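Local atomic coordinates of short chain dehydrogenase (Salmonella typhi, PDB entry 3G1T), a protein that probably catalyses NAD(P)-dependent oxidation or reduction of a substrate not yet identified, as a member of the short-chain dehydrogenase family. Residues L18-I26 with L43-V54; F151-G160 with Y167-M178. One frame throughout, in Å; residues are numbered along the deposited sequence.

Contact 1 (L18-I26 with L43-V54)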
ATOM      1  N   LEU A  18      16.591   9.871  14.847  1.00 19.47           N
ATOM      2  CA  LEU A  18      16.870   8.525  14.424  1.00 17.97           C
ATOM      3  C   LEU A  18      16.843   8.469  12.857  1.00 17.55           C
ATOM      4  O   LEU A  18      15.878   8.936  12.194  1.00 17.19           O
ATOM      5  CB  LEU A  18      15.825   7.546  15.010  1.00 16.53           C
ATOM      6  CG  LEU A  18      16.036   6.131  14.414  1.00 18.13           C
ATOM      7  CD1 LEU A  18      17.394   5.394  14.806  1.00 18.19           C
ATOM      8  CD2 LEU A  18      14.915   5.167  14.480  1.00 20.11           C
ATOM      9  N   VAL A  19      17.895   7.904  12.231  1.00 16.35           N
ATOM     10  CA  VAL A  19      17.947   7.882  10.743  1.00 17.10           C
ATOM     11  C   VAL A  19      18.108   6.450  10.290  1.00 17.27           C
ATOM     12  O   VAL A  19      19.105   5.818  10.658  1.00 16.29           O
ATOM     13  CB  VAL A  19      19.179   8.741  10.216  1.00 15.68           C
ATOM     14  CG1 VAL A  19      19.367   8.563   8.728  1.00 22.37           C
ATOM     15  CG2 VAL A  19      19.034  10.245  10.571  1.00 22.86           C
ATOM     16  N   THR A  20      17.109   5.897   9.580  1.00 16.93           N
ATOM     17  CA  THR A  20      17.187   4.502   9.130  1.00 16.99           C
ATOM     18  C   THR A  20      17.871   4.454   7.737  1.00 18.93           C
ATOM     19  O   THR A  20      18.034   5.467   7.085  1.00 19.15           O
ATOM     20  CB  THR A  20      15.840   3.726   9.108  1.00 18.52           C
ATOM     21  OG1 THR A  20      15.027   4.141   8.000  1.00 20.16           O
ATOM     22  CG2 THR A  20      15.075   3.824  10.470  1.00 21.13           C
ATOM     23  N   GLY A  21      18.307   3.271   7.335  1.00 18.84           N
ATOM     24  CA  GLY A  21      19.058   3.165   6.048  1.00 20.38           C
ATOM     25  C   GLY A  21      20.334   4.012   6.106  1.00 21.23           C
ATOM     26  O   GLY A  21      20.729   4.606   5.109  1.00 21.09           O
ATOM     27  N   ALA A  22      20.957   4.119   7.290  1.00 19.50           N
ATOM     28  CA  ALA A  22      22.021   5.123   7.461  1.00 19.09           C
ATOM     29  C   ALA A  22      23.396   4.727   6.923  1.00 20.82           C
ATOM     30  O   ALA A  22      24.322   5.527   7.031  1.00 19.96           O
ATOM     31  CB  ALA A  22      22.169   5.565   8.923  1.00 17.13           C
ATOM     32  N   SER A  23      23.513   3.504   6.389  1.00 22.82           N
ATOM     33  CA  SER A  23      24.801   2.957   6.010  1.00 24.39           C
ATOM     34  C   SER A  23      25.402   3.573   4.766  1.00 24.83           C
ATOM     35  O   SER A  23      26.614   3.598   4.629  1.00 24.08           O
ATOM     36  CB  SER A  23      24.672   1.444   5.753  1.00 25.22           C
ATOM     37  OG  SER A  23      24.712   0.788   6.991  1.00 34.85           O
ATOM     38  N   ASP A  24      24.565   4.009   3.845  1.00 26.26           N
ATOM     39  CA  ASP A  24      25.040   4.619   2.621  1.00 27.02           C
ATOM     40  C   ASP A  24      23.948   5.477   2.017  1.00 24.33           C
ATOM     41  O   ASP A  24      22.855   5.646   2.606  1.00 25.45           O
ATOM     42  CB  ASP A  24      25.496   3.540   1.605  1.00 31.40           C
ATOM     43  CG  ASP A  24      24.454   2.481   1.372  1.00 38.21           C
ATOM     44  OD1 ASP A  24      23.242   2.788   1.316  1.00 33.82           O
ATOM     45  OD2 ASP A  24      24.859   1.306   1.226  1.00 36.32           O
ATOM     46  N   GLY A  25      24.258   6.088   0.887  1.00 23.28           N
ATOM     47  CA  GLY A  25      23.271   6.807   0.110  1.00 22.11           C
ATOM     48  C   GLY A  25      22.648   7.983   0.859  1.00 19.95           C
ATOM     49  O   GLY A  25      23.329   8.680   1.582  1.00 19.72           O
ATOM     50  N   ILE A  26      21.348   8.174   0.650  1.00 18.48           N
ATOM     51  CA  ILE A  26      20.671   9.354   1.155  1.00 18.20           C
ATOM     52  C   ILE A  26      20.617   9.293   2.694  1.00 18.96           C
ATOM     53  O   ILE A  26      20.743  10.328   3.385  1.00 18.60           O
ATOM     54  CB  ILE A  26      19.221   9.401   0.571  1.00 20.12           C
ATOM     55  CG1 ILE A  26      19.283   9.726  -0.918  1.00 18.86           C
ATOM     56  CG2 ILE A  26      18.436  10.489   1.286  1.00 17.84           C
ATOM     57  CD1 ILE A  26      17.992   9.472  -1.655  1.00 22.89           C
ATOM     58  N   LEU A  43      21.805   6.106  14.448  1.00 18.89           N
ATOM     59  CA  LEU A  43      21.834   5.429  13.149  1.00 21.26           C
ATOM     60  C   LEU A  43      21.194   4.075  13.261  1.00 19.99           C
ATOM     61  O   LEU A  43      21.444   3.384  14.226  1.00 19.70           O
ATOM     62  CB  LEU A  43      23.276   5.120  12.700  1.00 22.29           C
ATOM     63  CG  LEU A  43      24.256   6.273  12.836  1.00 23.32           C
ATOM     64  CD1 LEU A  43      25.672   5.878  12.366  1.00 23.03           C
ATOM     65  CD2 LEU A  43      23.798   7.423  12.048  1.00 22.30           C
ATOM     66  N   LEU A  44      20.373   3.705  12.281  1.00 19.38           N
ATOM     67  CA  LEU A  44      19.899   2.344  12.171  1.00 20.39           C
ATOM     68  C   LEU A  44      20.150   1.774  10.784  1.00 21.44           C
ATOM     69  O   LEU A  44      19.942   2.443   9.729  1.00 21.49           O
ATOM     70  CB  LEU A  44      18.430   2.245  12.535  1.00 20.74           C
ATOM     71  CG  LEU A  44      17.724   0.914  12.751  1.00 26.77           C
ATOM     72  CD1 LEU A  44      16.654   1.234  13.727  1.00 24.62           C
ATOM     73  CD2 LEU A  44      17.114   0.399  11.405  1.00 23.55           C
ATOM     74  N   GLY A  45      20.582   0.522  10.785  1.00 21.34           N
ATOM     75  CA  GLY A  45      20.858  -0.184   9.533  1.00 24.74           C
ATOM     76  C   GLY A  45      21.037  -1.674   9.708  1.00 29.58           C
ATOM     77  O   GLY A  45      20.822  -2.215  10.800  1.00 29.43           O
ATOM     78  N   ARG A  46      21.337  -2.316   8.572  1.00 34.53           N
ATOM     79  CA  ARG A  46      21.522  -3.789   8.437  1.00 39.25           C
ATOM     80  C   ARG A  46      22.896  -4.230   8.936  1.00 40.84           C
ATOM     81  O   ARG A  46      22.995  -5.035   9.872  1.00 41.71           O
ATOM     82  CB  ARG A  46      21.397  -4.188   6.973  1.00 41.00           C
ATOM     83  CG  ARG A  46      20.119  -4.848   6.574  1.00 59.39           C
ATOM     84  CD  ARG A  46      19.789  -4.393   5.166  1.00 43.52           C
ATOM     85  NE  ARG A  46      18.504  -4.911   4.685  1.00 59.94           N
ATOM     86  CZ  ARG A  46      17.281  -4.463   5.020  1.00 45.82           C
ATOM     87  NH1 ARG A  46      17.099  -3.454   5.892  1.00 58.95           N
ATOM     88  NH2 ARG A  46      16.219  -5.054   4.470  1.00 59.25           N
ATOM     89  N   ASN A  47      23.947  -3.662   8.338  1.00 41.83           N
ATOM     90  CA  ASN A  47      25.334  -4.037   8.693  1.00 42.51           C
ATOM     91  C   ASN A  47      26.097  -3.283   9.796  1.00 42.04           C
ATOM     92  O   ASN A  47      26.458  -2.136   9.641  1.00 42.48           O
ATOM     93  CB  ASN A  47      26.233  -4.099   7.467  1.00 43.97           C
ATOM     94  CG  ASN A  47      27.525  -4.830   7.778  1.00 61.91           C
ATOM     95  OD1 ASN A  47      27.540  -6.065   7.840  1.00 44.79           O
ATOM     96  ND2 ASN A  47      28.590  -4.079   8.070  1.00 44.36           N
ATOM     97  N   GLU A  48      26.404  -3.979  10.871  1.00 41.92           N
ATOM     98  CA  GLU A  48      27.149  -3.416  11.977  1.00 41.84           C
ATOM     99  C   GLU A  48      28.427  -2.617  11.599  1.00 40.42           C
ATOM    100  O   GLU A  48      28.582  -1.443  12.018  1.00 40.42           O
ATOM    101  CB  GLU A  48      27.440  -4.527  12.964  1.00 43.03           C
ATOM    102  CG  GLU A  48      28.390  -4.189  14.038  1.00 44.89           C
ATOM    103  CD  GLU A  48      28.327  -5.206  15.159  1.00 45.56           C
ATOM    104  OE1 GLU A  48      27.362  -5.138  15.949  1.00 45.97           O
ATOM    105  OE2 GLU A  48      29.246  -6.050  15.266  1.00 45.04           O
ATOM    106  N   GLU A  49      29.345  -3.226  10.836  1.00 39.00           N
ATOM    107  CA  GLU A  49      30.610  -2.524  10.492  1.00 36.88           C
ATOM    108  C   GLU A  49      30.395  -1.281   9.583  1.00 36.66           C
ATOM    109  O   GLU A  49      31.101  -0.269   9.739  1.00 36.67           O
ATOM    110  CB  GLU A  49      31.682  -3.461   9.898  1.00 35.14           C
ATOM    111  CG  GLU A  49      32.345  -4.459  10.892  1.00 49.07           C
ATOM    112  CD  GLU A  49      33.277  -3.847  11.985  1.00 32.94           C
ATOM    113  OE1 GLU A  49      33.682  -4.636  12.843  1.00 49.20           O
ATOM    114  OE2 GLU A  49      33.621  -2.651  11.971  1.00 48.98           O
ATOM    115  N   LYS A  50      29.423  -1.351   8.667  1.00 35.82           N
ATOM    116  CA  LYS A  50      29.073  -0.200   7.792  1.00 35.65           C
ATOM    117  C   LYS A  50      28.507   0.992   8.624  1.00 32.85           C
ATOM    118  O   LYS A  50      28.810   2.154   8.342  1.00 29.30           O
ATOM    119  CB  LYS A  50      28.059  -0.615   6.710  1.00 38.04           C
ATOM    120  CG  LYS A  50      28.626  -1.374   5.521  1.00 56.48           C
ATOM    121  CD  LYS A  50      28.209  -0.674   4.213  1.00 40.37           C
ATOM    122  CE  LYS A  50      27.894  -1.680   3.096  1.00 57.19           C
ATOM    123  NZ  LYS A  50      27.659  -1.019   1.761  1.00 42.01           N
ATOM    124  N   LEU A  51      27.721   0.669   9.660  1.00 32.63           N
ATOM    125  CA  LEU A  51      27.207   1.664  10.606  1.00 31.57           C
ATOM    126  C   LEU A  51      28.311   2.228  11.425  1.00 31.38           C
ATOM    127  O   LEU A  51      28.300   3.423  11.704  1.00 31.62           O
ATOM    128  CB  LEU A  51      26.155   1.083  11.564  1.00 30.17           C
ATOM    129  CG  LEU A  51      24.729   0.761  11.083  1.00 27.53           C
ATOM    130  CD1 LEU A  51      24.003  -0.072  12.134  1.00 30.16           C
ATOM    131  CD2 LEU A  51      23.920   1.967  10.701  1.00 29.54           C
ATOM    132  N   ARG A  52      29.243   1.379  11.856  1.00 30.78           N
ATOM    133  CA  ARG A  52      30.315   1.847  12.698  1.00 29.84           C
ATOM    134  C   ARG A  52      31.037   2.912  11.871  1.00 27.28           C
ATOM    135  O   ARG A  52      31.408   3.930  12.407  1.00 26.34           O
ATOM    136  CB  ARG A  52      31.270   0.709  13.141  1.00 31.30           C
ATOM    137  CG  ARG A  52      32.454   1.199  14.084  1.00 28.94           C
ATOM    138  CD  ARG A  52      33.491   0.105  14.502  1.00 34.51           C
ATOM    139  NE  ARG A  52      34.072  -0.492  13.315  1.00 28.88           N
ATOM    140  CZ  ARG A  52      34.997   0.091  12.566  1.00 35.48           C
ATOM    141  NH1 ARG A  52      35.469   1.315  12.848  1.00 30.87           N
ATOM    142  NH2 ARG A  52      35.424  -0.546  11.493  1.00 31.67           N
ATOM    143  N   ARG A  53      31.188   2.685  10.562  1.00 26.84           N
ATOM    144  CA  ARG A  53      32.005   3.587   9.704  1.00 26.93           C
ATOM    145  C   ARG A  53      31.351   4.956   9.606  1.00 23.18           C
ATOM    146  O   ARG A  53      32.014   5.972   9.643  1.00 23.07           O
ATOM    147  CB  ARG A  53      32.232   2.992   8.296  1.00 30.68           C
ATOM    148  CG  ARG A  53      32.733   3.973   7.233  1.00 61.61           C
ATOM    149  CD  ARG A  53      32.967   3.289   5.859  1.00 37.18           C
ATOM    150  NE  ARG A  53      34.079   2.329   5.918  1.00 62.71           N
ATOM    151  CZ  ARG A  53      33.999   1.044   5.558  1.00 40.36           C
ATOM    152  NH1 ARG A  53      32.857   0.534   5.075  1.00 62.84           N
ATOM    153  NH2 ARG A  53      35.073   0.263   5.671  1.00 63.36           N
ATOM    154  N   VAL A  54      30.026   4.967   9.490  1.00 21.61           N
ATOM    155  CA  VAL A  54      29.336   6.254   9.377  1.00 19.15           C
ATOM    156  C   VAL A  54      29.418   6.969  10.725  1.00 19.36           C
ATOM    157  O   VAL A  54      29.691   8.220  10.836  1.00 17.60           O
ATOM    158  CB  VAL A  54      27.857   6.069   8.900  1.00 18.45           C
ATOM    159  CG1 VAL A  54      27.166   7.367   8.921  1.00 20.40           C
ATOM    160  CG2 VAL A  54      27.797   5.503   7.458  1.00 22.06           C
TER
HETATM  161  O   HOH W   1      29.092   2.425   5.916  1.00 36.21           O
HETATM  162  O   HOH W   2      23.584  -1.517   7.072  1.00 36.67           O
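L18 begins the contact by laying its CD1 methyl obliquely across L44, 4.0 Å from L44 CB, where two neighbouring parallel strands of a Rossmann-type sheet run side by side. They are the first and last elements of a beta-alpha-beta unit whose first strand leads through a glycine-rich turn, with G21 and G25, into helix 25-36, the TGxxxGxG region of the short-chain dehydrogenases, in relatives the seat of the dinucleotide cofactor. V19 pairs with L43, and its carbonyl O takes the N-H of L44 at 3.0 Å, close to straight at 164°. T20 CG2 and L44 CD2 lie alongside each other and point the same way, while the threonine hydroxyl turns off to the backbone N of A102. G21 follows with a positive phi, bending the chain so that A22 N can reach back to L44 O at 3.1 Å. L44 thus holds both the strand, through its N-H, and the turn, through its carbonyl. A22 points its methyl at L43, with CB meeting both CB and CD2 of that leucine, and L51 CD2 lies just beyond. The A22 carbonyl faces the helix, where V54 CG2 sits 3.5 Å from A22 O and also touches S23 O. At S23, chi1 of -81° sets OG beside its own backbone N, and OG lies against K50 CB at 3.6 Å. Two waters stitch this residue to helix 48-62: one takes the N-H of N47 and hydrogen-bonds with S23 OG, the other donates to both S23 O and K50 O. D24, exposed to solvent, closes the contact. The K50 chain, bent at chi2 and chi3, brings NZ to 3.7 Å from D24 OD2, a long salt bridge.

Contact 2 (F151-G160 with Y167-M178)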
ATOM      1  N   PHE A 151       8.630   9.908   6.157  1.00 15.87           N
ATOM      2  CA  PHE A 151       8.732   8.676   5.337  1.00 15.89           C
ATOM      3  C   PHE A 151       9.325   8.995   3.983  1.00 13.45           C
ATOM      4  O   PHE A 151       9.257  10.109   3.504  1.00 16.55           O
ATOM      5  CB  PHE A 151       7.354   8.021   5.143  1.00 14.26           C
ATOM      6  CG  PHE A 151       6.713   7.531   6.434  1.00 16.25           C
ATOM      7  CD1 PHE A 151       7.000   6.269   6.961  1.00 15.43           C
ATOM      8  CD2 PHE A 151       5.834   8.401   7.145  1.00 15.02           C
ATOM      9  CE1 PHE A 151       6.380   5.764   8.172  1.00 16.83           C
ATOM     10  CE2 PHE A 151       5.232   7.919   8.358  1.00 13.28           C
ATOM     11  CZ  PHE A 151       5.476   6.673   8.876  1.00 15.40           C
ATOM     12  N   THR A 152       9.921   7.958   3.352  1.00 14.67           N
ATOM     13  CA  THR A 152      10.447   8.098   1.965  1.00 15.05           C
ATOM     14  C   THR A 152       9.415   7.593   0.968  1.00 15.02           C
ATOM     15  O   THR A 152       8.926   6.469   1.059  1.00 17.68           O
ATOM     16  CB  THR A 152      11.772   7.312   1.856  1.00 15.26           C
ATOM     17  OG1 THR A 152      12.698   7.822   2.803  1.00 16.98           O
ATOM     18  CG2 THR A 152      12.317   7.520   0.391  1.00 18.93           C
ATOM     19  N   SER A 153       9.044   8.482   0.068  1.00 13.37           N
ATOM     20  CA  SER A 153       8.131   8.153  -1.051  1.00 16.78           C
ATOM     21  C   SER A 153       8.881   8.172  -2.404  1.00 17.90           C
ATOM     22  O   SER A 153      10.144   8.026  -2.474  1.00 17.58           O
ATOM     23  CB  SER A 153       6.926   9.119  -1.080  1.00 18.99           C
ATOM     24  OG  SER A 153       5.906   8.551  -1.931  1.00 17.63           O
ATOM     25  N   SER A 154       8.093   8.220  -3.461  1.00 15.47           N
ATOM     26  CA  SER A 154       8.642   8.164  -4.863  1.00 17.11           C
ATOM     27  C   SER A 154       7.610   8.788  -5.787  1.00 17.45           C
ATOM     28  O   SER A 154       6.436   8.907  -5.384  1.00 18.93           O
ATOM     29  CB  SER A 154       8.991   6.707  -5.290  1.00 18.76           C
ATOM     30  OG  SER A 154       9.226   6.777  -6.675  1.00 18.54           O
ATOM     31  N   SER A 155       8.003   9.269  -6.979  1.00 16.58           N
ATOM     32  CA  SER A 155       6.962   9.725  -7.908  1.00 16.96           C
ATOM     33  C   SER A 155       5.976   8.584  -8.207  1.00 16.63           C
ATOM     34  O   SER A 155       4.818   8.831  -8.394  1.00 15.02           O
ATOM     35  CB  SER A 155       7.576  10.327  -9.167  1.00 19.42           C
ATOM     36  OG  SER A 155       8.206   9.244  -9.881  1.00 18.95           O
ATOM     37  N   VAL A 156       6.443   7.337  -8.157  1.00 16.57           N
ATOM     38  CA  VAL A 156       5.531   6.190  -8.400  1.00 16.82           C
ATOM     39  C   VAL A 156       4.676   5.809  -7.219  1.00 17.14           C
ATOM     40  O   VAL A 156       3.860   4.900  -7.392  1.00 16.55           O
ATOM     41  CB  VAL A 156       6.215   4.894  -8.883  1.00 14.89           C
ATOM     42  CG1 VAL A 156       6.730   5.120 -10.302  1.00 21.61           C
ATOM     43  CG2 VAL A 156       7.349   4.382  -7.909  1.00 19.01           C
ATOM     44  N   GLY A 157       4.829   6.553  -6.103  1.00 18.17           N
ATOM     45  CA  GLY A 157       3.841   6.544  -4.983  1.00 17.56           C
ATOM     46  C   GLY A 157       2.681   7.492  -5.092  1.00 16.75           C
ATOM     47  O   GLY A 157       1.790   7.454  -4.249  1.00 16.94           O
ATOM     48  N   ARG A 158       2.647   8.292  -6.138  1.00 14.74           N
ATOM     49  CA  ARG A 158       1.620   9.335  -6.413  1.00 16.22           C
ATOM     50  C   ARG A 158       0.927   8.968  -7.717  1.00 17.78           C
ATOM     51  O   ARG A 158      -0.299   9.159  -7.854  1.00 18.83           O
ATOM     52  CB  ARG A 158       2.172  10.741  -6.552  1.00 18.91           C
ATOM     53  CG  ARG A 158       2.608  11.407  -5.292  1.00 22.62           C
ATOM     54  CD  ARG A 158       3.902  10.825  -4.789  1.00 21.34           C
ATOM     55  NE  ARG A 158       4.555  11.772  -3.852  1.00 22.54           N
ATOM     56  CZ  ARG A 158       5.360  12.797  -4.195  1.00 22.66           C
ATOM     57  NH1 ARG A 158       5.737  12.974  -5.449  1.00 21.05           N
ATOM     58  NH2 ARG A 158       5.892  13.582  -3.242  1.00 22.11           N
ATOM     59  N   GLN A 159       1.691   8.388  -8.655  1.00 15.39           N
ATOM     60  CA  GLN A 159       1.091   7.951  -9.923  1.00 18.23           C
ATOM     61  C   GLN A 159       1.795   6.678 -10.342  1.00 16.88           C
ATOM     62  O   GLN A 159       2.983   6.651 -10.607  1.00 17.83           O
ATOM     63  CB  GLN A 159       1.179   9.054 -11.004  1.00 22.47           C
ATOM     64  CG  GLN A 159       0.572   8.599 -12.335  1.00 33.15           C
ATOM     65  CD  GLN A 159      -0.943   8.333 -12.236  1.00 30.98           C
ATOM     66  OE1 GLN A 159      -1.675   9.069 -11.528  1.00 35.25           O
ATOM     67  NE2 GLN A 159      -1.422   7.264 -12.913  1.00 33.18           N
ATOM     68  N   GLY A 160       1.066   5.572 -10.374  1.00 16.26           N
ATOM     69  CA  GLY A 160       1.629   4.310 -10.735  1.00 17.21           C
ATOM     70  C   GLY A 160       2.066   4.296 -12.209  1.00 18.77           C
ATOM     71  O   GLY A 160       1.450   4.914 -13.055  1.00 17.35           O
ATOM     72  N   TYR A 167       7.329  -2.061  -5.671  1.00 12.59           N
ATOM     73  CA  TYR A 167       7.832  -0.757  -5.195  1.00 14.32           C
ATOM     74  C   TYR A 167       6.724   0.332  -5.205  1.00 13.51           C
ATOM     75  O   TYR A 167       6.484   1.000  -4.170  1.00 15.61           O
ATOM     76  CB  TYR A 167       8.989  -0.274  -6.082  1.00 16.08           C
ATOM     77  CG  TYR A 167       9.740   0.895  -5.428  1.00 17.46           C
ATOM     78  CD1 TYR A 167      10.518   0.665  -4.258  1.00 17.64           C
ATOM     79  CD2 TYR A 167       9.658   2.217  -5.931  1.00 16.82           C
ATOM     80  CE1 TYR A 167      11.236   1.716  -3.651  1.00 18.03           C
ATOM     81  CE2 TYR A 167      10.378   3.278  -5.288  1.00 17.57           C
ATOM     82  CZ  TYR A 167      11.160   2.983  -4.205  1.00 17.80           C
ATOM     83  OH  TYR A 167      11.854   3.963  -3.538  1.00 23.75           O
ATOM     84  N   ALA A 168       6.124   0.570  -6.382  1.00 13.02           N
ATOM     85  CA  ALA A 168       5.058   1.596  -6.529  1.00 13.31           C
ATOM     86  C   ALA A 168       3.895   1.319  -5.523  1.00 14.74           C
ATOM     87  O   ALA A 168       3.456   2.247  -4.832  1.00 16.22           O
ATOM     88  CB  ALA A 168       4.499   1.574  -7.888  1.00 14.09           C
ATOM     89  N   THR A 169       3.438   0.063  -5.494  1.00 12.35           N
ATOM     90  CA  THR A 169       2.381  -0.403  -4.560  1.00 14.36           C
ATOM     91  C   THR A 169       2.782   0.001  -3.151  1.00 16.50           C
ATOM     92  O   THR A 169       1.939   0.541  -2.380  1.00 14.74           O
ATOM     93  CB  THR A 169       2.091  -1.900  -4.711  1.00 13.73           C
ATOM     94  OG1 THR A 169       1.759  -2.171  -6.089  1.00 14.21           O
ATOM     95  CG2 THR A 169       0.841  -2.362  -3.828  1.00 11.54           C
ATOM     96  N   SER A 170       4.022  -0.318  -2.770  1.00 15.11           N
ATOM     97  CA  SER A 170       4.493  -0.040  -1.365  1.00 17.16           C
ATOM     98  C   SER A 170       4.657   1.448  -1.072  1.00 16.17           C
ATOM     99  O   SER A 170       4.533   1.866   0.097  1.00 15.21           O
ATOM    100  CB  SER A 170       5.846  -0.718  -1.094  1.00 18.91           C
ATOM    101  OG  SER A 170       6.924   0.022  -1.697  1.00 14.87           O
ATOM    102  N   LYS A 171       4.965   2.279  -2.103  1.00 15.51           N
ATOM    103  CA  LYS A 171       5.046   3.706  -1.892  1.00 15.62           C
ATOM    104  C   LYS A 171       3.634   4.384  -1.848  1.00 16.13           C
ATOM    105  O   LYS A 171       3.444   5.342  -1.094  1.00 15.21           O
ATOM    106  CB  LYS A 171       6.047   4.351  -2.898  1.00 16.07           C
ATOM    107  CG  LYS A 171       7.494   3.791  -2.706  1.00 17.95           C
ATOM    108  CD  LYS A 171       8.057   4.030  -1.297  1.00 16.19           C
ATOM    109  CE  LYS A 171       9.561   3.732  -1.077  1.00 19.93           C
ATOM    110  NZ  LYS A 171       9.909   4.025   0.382  1.00 17.33           N
ATOM    111  N   PHE A 172       2.677   3.883  -2.620  1.00 14.18           N
ATOM    112  CA  PHE A 172       1.278   4.304  -2.401  1.00 16.00           C
ATOM    113  C   PHE A 172       0.916   3.958  -0.958  1.00 14.88           C
ATOM    114  O   PHE A 172       0.327   4.803  -0.214  1.00 14.82           O
ATOM    115  CB  PHE A 172       0.368   3.550  -3.377  1.00 15.73           C
ATOM    116  CG  PHE A 172       0.038   4.340  -4.610  1.00 15.41           C
ATOM    117  CD1 PHE A 172       0.988   4.408  -5.671  1.00 14.13           C
ATOM    118  CD2 PHE A 172      -1.127   5.069  -4.687  1.00 14.77           C
ATOM    119  CE1 PHE A 172       0.698   5.142  -6.824  1.00 14.73           C
ATOM    120  CE2 PHE A 172      -1.497   5.818  -5.857  1.00 14.30           C
ATOM    121  CZ  PHE A 172      -0.515   5.854  -6.952  1.00 14.71           C
ATOM    122  N   ALA A 173       1.260   2.746  -0.485  1.00 14.92           N
ATOM    123  CA  ALA A 173       0.905   2.353   0.915  1.00 15.33           C
ATOM    124  C   ALA A 173       1.582   3.289   1.926  1.00 16.84           C
ATOM    125  O   ALA A 173       1.022   3.639   3.018  1.00 15.38           O
ATOM    126  CB  ALA A 173       1.356   0.894   1.214  1.00 13.57           C
ATOM    127  N   THR A 174       2.814   3.698   1.593  1.00 14.92           N
ATOM    128  CA  THR A 174       3.535   4.596   2.476  1.00 15.68           C
ATOM    129  C   THR A 174       2.824   5.980   2.563  1.00 15.13           C
ATOM    130  O   THR A 174       2.707   6.557   3.705  1.00 16.03           O
ATOM    131  CB  THR A 174       4.994   4.826   1.925  1.00 14.35           C
ATOM    132  OG1 THR A 174       5.669   3.555   1.931  1.00 15.43           O
ATOM    133  CG2 THR A 174       5.730   5.792   2.880  1.00 12.13           C
ATOM    134  N   GLU A 175       2.354   6.541   1.422  1.00 14.75           N
ATOM    135  CA  GLU A 175       1.522   7.819   1.466  1.00 13.78           C
ATOM    136  C   GLU A 175       0.252   7.665   2.337  1.00 14.54           C
ATOM    137  O   GLU A 175      -0.040   8.512   3.157  1.00 16.47           O
ATOM    138  CB  GLU A 175       1.137   8.287   0.026  1.00 15.23           C
ATOM    139  CG  GLU A 175       2.492   8.561  -0.799  1.00 14.09           C
ATOM    140  CD  GLU A 175       3.111   9.942  -0.538  1.00 17.90           C
ATOM    141  OE1 GLU A 175       2.627  10.632   0.414  1.00 19.38           O
ATOM    142  OE2 GLU A 175       4.046  10.357  -1.312  1.00 18.10           O
ATOM    143  N   GLY A 176      -0.478   6.591   2.132  1.00 15.68           N
ATOM    144  CA  GLY A 176      -1.636   6.294   2.980  1.00 14.65           C
ATOM    145  C   GLY A 176      -1.327   6.236   4.471  1.00 13.19           C
ATOM    146  O   GLY A 176      -2.019   6.875   5.332  1.00 15.64           O
ATOM    147  N   MET A 177      -0.284   5.501   4.812  1.00 13.07           N
ATOM    148  CA  MET A 177       0.041   5.291   6.235  1.00 15.42           C
ATOM    149  C   MET A 177       0.530   6.617   6.821  1.00 17.23           C
ATOM    150  O   MET A 177       0.162   6.995   7.951  1.00 16.79           O
ATOM    151  CB  MET A 177       1.032   4.149   6.341  1.00 18.12           C
ATOM    152  CG  MET A 177       1.931   4.099   7.573  1.00 25.60           C
ATOM    153  SD  MET A 177       3.186   2.719   7.579  1.00 15.92           S
ATOM    154  CE  MET A 177       4.194   3.017   6.148  1.00 25.14           C
ATOM    155  N   MET A 178       1.308   7.391   6.048  1.00 15.17           N
ATOM    156  CA  MET A 178       1.694   8.733   6.463  1.00 14.35           C
ATOM    157  C   MET A 178       0.448   9.636   6.688  1.00 14.39           C
ATOM    158  O   MET A 178       0.353  10.285   7.762  1.00 16.32           O
ATOM    159  CB  MET A 178       2.576   9.429   5.427  1.00 13.17           C
ATOM    160  CG  MET A 178       2.828  11.010   5.698  1.00 15.91           C
ATOM    161  SD  MET A 178       1.677  12.215   5.170  1.00  7.90           S
ATOM    162  CE  MET A 178       2.010  11.997   3.305  1.00 15.67           C
TER
HETATM  163  O   HOH W   3      12.327   7.069  -3.671  1.00 25.71           O
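S153 OG donates to E175 OE2 at 2.7 Å, and R158 NE makes a salt bridge to the same oxygen at 3.0 Å from the opposite face of the carboxylate. The guanidinium meets E175 nearly in its own plane, though the two flat groups are turned 32° apart. One turn back on the helix, K171 NZ donates to T152 O at 2.7 Å, from above the carbonyl plane. Y167 and K171 form the Y-x-x-x-K signature of the short-chain dehydrogenases, and S154 stands where the family's active-site serine is expected. S154 CB touches Y167 CE2, while one water links Y167 OH to S153 O.

Around these, K171 CG covers one face of the Y167 ring near its rim, and V156 CG2 meets the ring edge, 3.7 Å from Y167 CD2. S154 OG accepts from V156 N, an ST turn that leads into the short 3-10 segment. There G157 O sits over the centre of the F172 ring, 3.4 Å above its plane, and V156 O approaches the edge. Towards the strand, F151 CB meets T174 CG2 at 3.6 Å and CD2 lies on M178 CB, while M177 crosses at about a right angle, SD 5.3 Å from the F151 ring centroid, an oblique Met-aromatic contact. F172 also packs on F172 of the second subunit.

T242 OG1 hydrogen-bonds to both E175 OE2 and R158 NH2, and D244 forms a salt bridge with R158 NH1. With two hydroxyls and a guanidinium converging on one buried oxygen, E175 is probably stabilised as a carboxylate.

In the fold
From the N terminus, strand 16-19 runs into the glycine-rich turn and helix 25-36, and contact 1 closes that loop when strand 40-45 returns beside the first strand and helix 48-62 sets off. The chain then adds strands 67-70 and 97-99 and helix 116-142 before contact 2 closes a much shorter loop, as helix 165-185 packs back against the end of strand 147-152 and the turn after it. The two neither nest nor cross. Their centres lie about 23 Å apart, on opposite sides of the chain's centre, yet both reach one parallel sheet. Contact 1 joins two adjacent strands and a helix; contact 2 joins a strand end to a helix at the subunit interface.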